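Local coordinates for vacuolar protein sorting-associated protein 54 (Mus musculus, PDB 3N1E) that probably acts, as a subunit of the GARP complex, in retrograde transport from early and late endosomes to the trans-Golgi network, at residues L28-M32 with L80-I84. Residue numbers count along the deposited sequence, not the author numbering.
Sequences LVAIM and LFLRI
Helix-helix packing within the all-helical C-terminal domain of Vps54 brings helix 17-40 against helix 74-98. Residues 28-32 and 80-84 are regular alpha-helical turns running in roughly the same direction, their axes 9.9 Å apart at a crossing angle of -32°, with the CA atoms of Val-29 and Ile-84 5.8 Å apart. The contact is apolar and buries 274 Å². Val-29, chi1 t, sets its CG2 among three side chains: Leu-80 CD1 at 3.8 Å, Arg-83 CB at 3.8 Å and Ile-84 CD1 at 3.7 Å. The aliphatic part of Arg-83 (chi1 m, then t, t) lies against Val-29, the extended side chain carrying its guanidinium away from residues 28-32. Leu-28 and Leu-80 both adopt the tp rotamer and meet through their CD2 atoms at 3.8 Å. Met-61 of helix 52-68 touches both Met-32 and Ile-84, extending this apolar layer to a third helix. Met-32 is folded mmm, and its CG lies 3.8 Å from CD1 of Ile-84, whose mm rotamer (chi2 -44°) brings that methyl close to residues 28-32.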
loop_
_atom_site.group_PDB
_atom_site.type_symbol
_atom_site.label_atom_id
_atom_site.label_comp_id
_atom_site.label_asym_id
_atom_site.label_seq_id
_atom_site.Cartn_x
_atom_site.Cartn_y
_atom_site.Cartn_z
ATOM N N LEU A 28 7.205 8.889 -3.041
ATOM C CA LEU A 28 7.203 7.490 -2.677
ATOM C C LEU A 28 5.983 6.725 -3.216
ATOM O O LEU A 28 6.125 5.621 -3.723
ATOM C CB LEU A 28 7.316 7.346 -1.158
ATOM C CG LEU A 28 7.581 5.970 -0.554
ATOM C CD1 LEU A 28 8.707 5.186 -1.229
ATOM C CD2 LEU A 28 7.934 6.220 0.913
ATOM N N VAL A 29 4.793 7.314 -3.131
ATOM C CA VAL A 29 3.600 6.710 -3.741
ATOM C C VAL A 29 3.790 6.568 -5.242
ATOM O O VAL A 29 3.403 5.558 -5.826
ATOM C CB VAL A 29 2.320 7.530 -3.412
ATOM C CG1 VAL A 29 1.077 7.071 -4.229
ATOM C CG2 VAL A 29 2.024 7.447 -1.908
ATOM N N ALA A 30 4.451 7.538 -5.864
ATOM C CA ALA A 30 4.597 7.464 -7.309
ATOM C C ALA A 30 5.539 6.312 -7.690
ATOM O O ALA A 30 5.306 5.572 -8.667
ATOM C CB ALA A 30 5.072 8.843 -7.885
ATOM N N ILE A 31 6.604 6.140 -6.907
ATOM C CA ILE A 31 7.503 5.027 -7.108
ATOM C C ILE A 31 6.768 3.703 -6.974
ATOM O O ILE A 31 6.929 2.807 -7.809
ATOM C CB ILE A 31 8.702 5.133 -6.131
ATOM C CG1 ILE A 31 9.603 6.306 -6.559
ATOM C CG2 ILE A 31 9.458 3.827 -6.039
ATOM C CD1 ILE A 31 10.554 6.838 -5.472
ATOM N N MET A 32 5.952 3.565 -5.928
ATOM C CA MET A 32 5.268 2.290 -5.756
ATOM C C MET A 32 4.194 2.077 -6.823
ATOM O O MET A 32 4.000 0.959 -7.306
ATOM C CB MET A 32 4.671 2.144 -4.356
ATOM C CG MET A 32 5.682 2.229 -3.230
ATOM S SD MET A 32 6.938 0.935 -3.287
ATOM C CE MET A 32 5.974 -0.506 -2.912
ATOM N N LEU A 80 0.375 6.811 4.546
ATOM C CA LEU A 80 1.174 6.433 3.392
ATOM C C LEU A 80 0.719 5.079 2.870
ATOM O O LEU A 80 0.512 4.916 1.661
ATOM C CB LEU A 80 2.658 6.382 3.756
ATOM C CG LEU A 80 3.608 5.781 2.741
ATOM C CD1 LEU A 80 3.651 6.590 1.448
ATOM C CD2 LEU A 80 5.018 5.631 3.351
ATOM N N PHE A 81 0.556 4.129 3.782
ATOM C CA PHE A 81 0.147 2.791 3.374
ATOM C C PHE A 81 -1.262 2.732 2.837
ATOM O O PHE A 81 -1.526 1.921 1.957
ATOM C CB PHE A 81 0.436 1.726 4.456
ATOM C CG PHE A 81 1.823 1.177 4.352
ATOM C CD1 PHE A 81 2.086 0.017 3.601
ATOM C CD2 PHE A 81 2.881 1.860 4.930
ATOM C CE1 PHE A 81 3.406 -0.471 3.469
ATOM C CE2 PHE A 81 4.192 1.389 4.799
ATOM C CZ PHE A 81 4.450 0.218 4.074
ATOM N N LEU A 82 -2.154 3.606 3.317
ATOM C CA LEU A 82 -3.486 3.692 2.697
ATOM C C LEU A 82 -3.414 4.167 1.246
ATOM O O LEU A 82 -4.136 3.649 0.408
ATOM C CB LEU A 82 -4.442 4.568 3.519
ATOM C CG LEU A 82 -4.807 3.903 4.838
ATOM C CD1 LEU A 82 -5.468 4.977 5.704
ATOM C CD2 LEU A 82 -5.779 2.688 4.665
ATOM N N ARG A 83 -2.518 5.112 0.949
ATOM C CA ARG A 83 -2.313 5.580 -0.430
ATOM C C ARG A 83 -1.676 4.519 -1.322
ATOM O O ARG A 83 -2.050 4.357 -2.491
ATOM C CB ARG A 83 -1.464 6.875 -0.476
ATOM C CG ARG A 83 -2.109 8.016 0.286
ATOM C CD ARG A 83 -1.450 9.388 0.041
ATOM N NE ARG A 83 -2.507 10.402 0.241
ATOM C CZ ARG A 83 -2.330 11.720 0.266
ATOM N NH1 ARG A 83 -1.116 12.251 0.118
ATOM N NH2 ARG A 83 -3.381 12.517 0.465
ATOM N N ILE A 84 -0.676 3.841 -0.790
ATOM C CA ILE A 84 -0.029 2.739 -1.499
ATOM C C ILE A 84 -1.091 1.669 -1.791
ATOM O O ILE A 84 -1.202 1.186 -2.915
ATOM C CB ILE A 84 1.105 2.090 -0.652
ATOM C CG1 ILE A 84 2.284 3.052 -0.403
ATOM C CG2 ILE A 84 1.591 0.794 -1.293
ATOM C CD1 ILE A 84 2.736 3.840 -1.550
#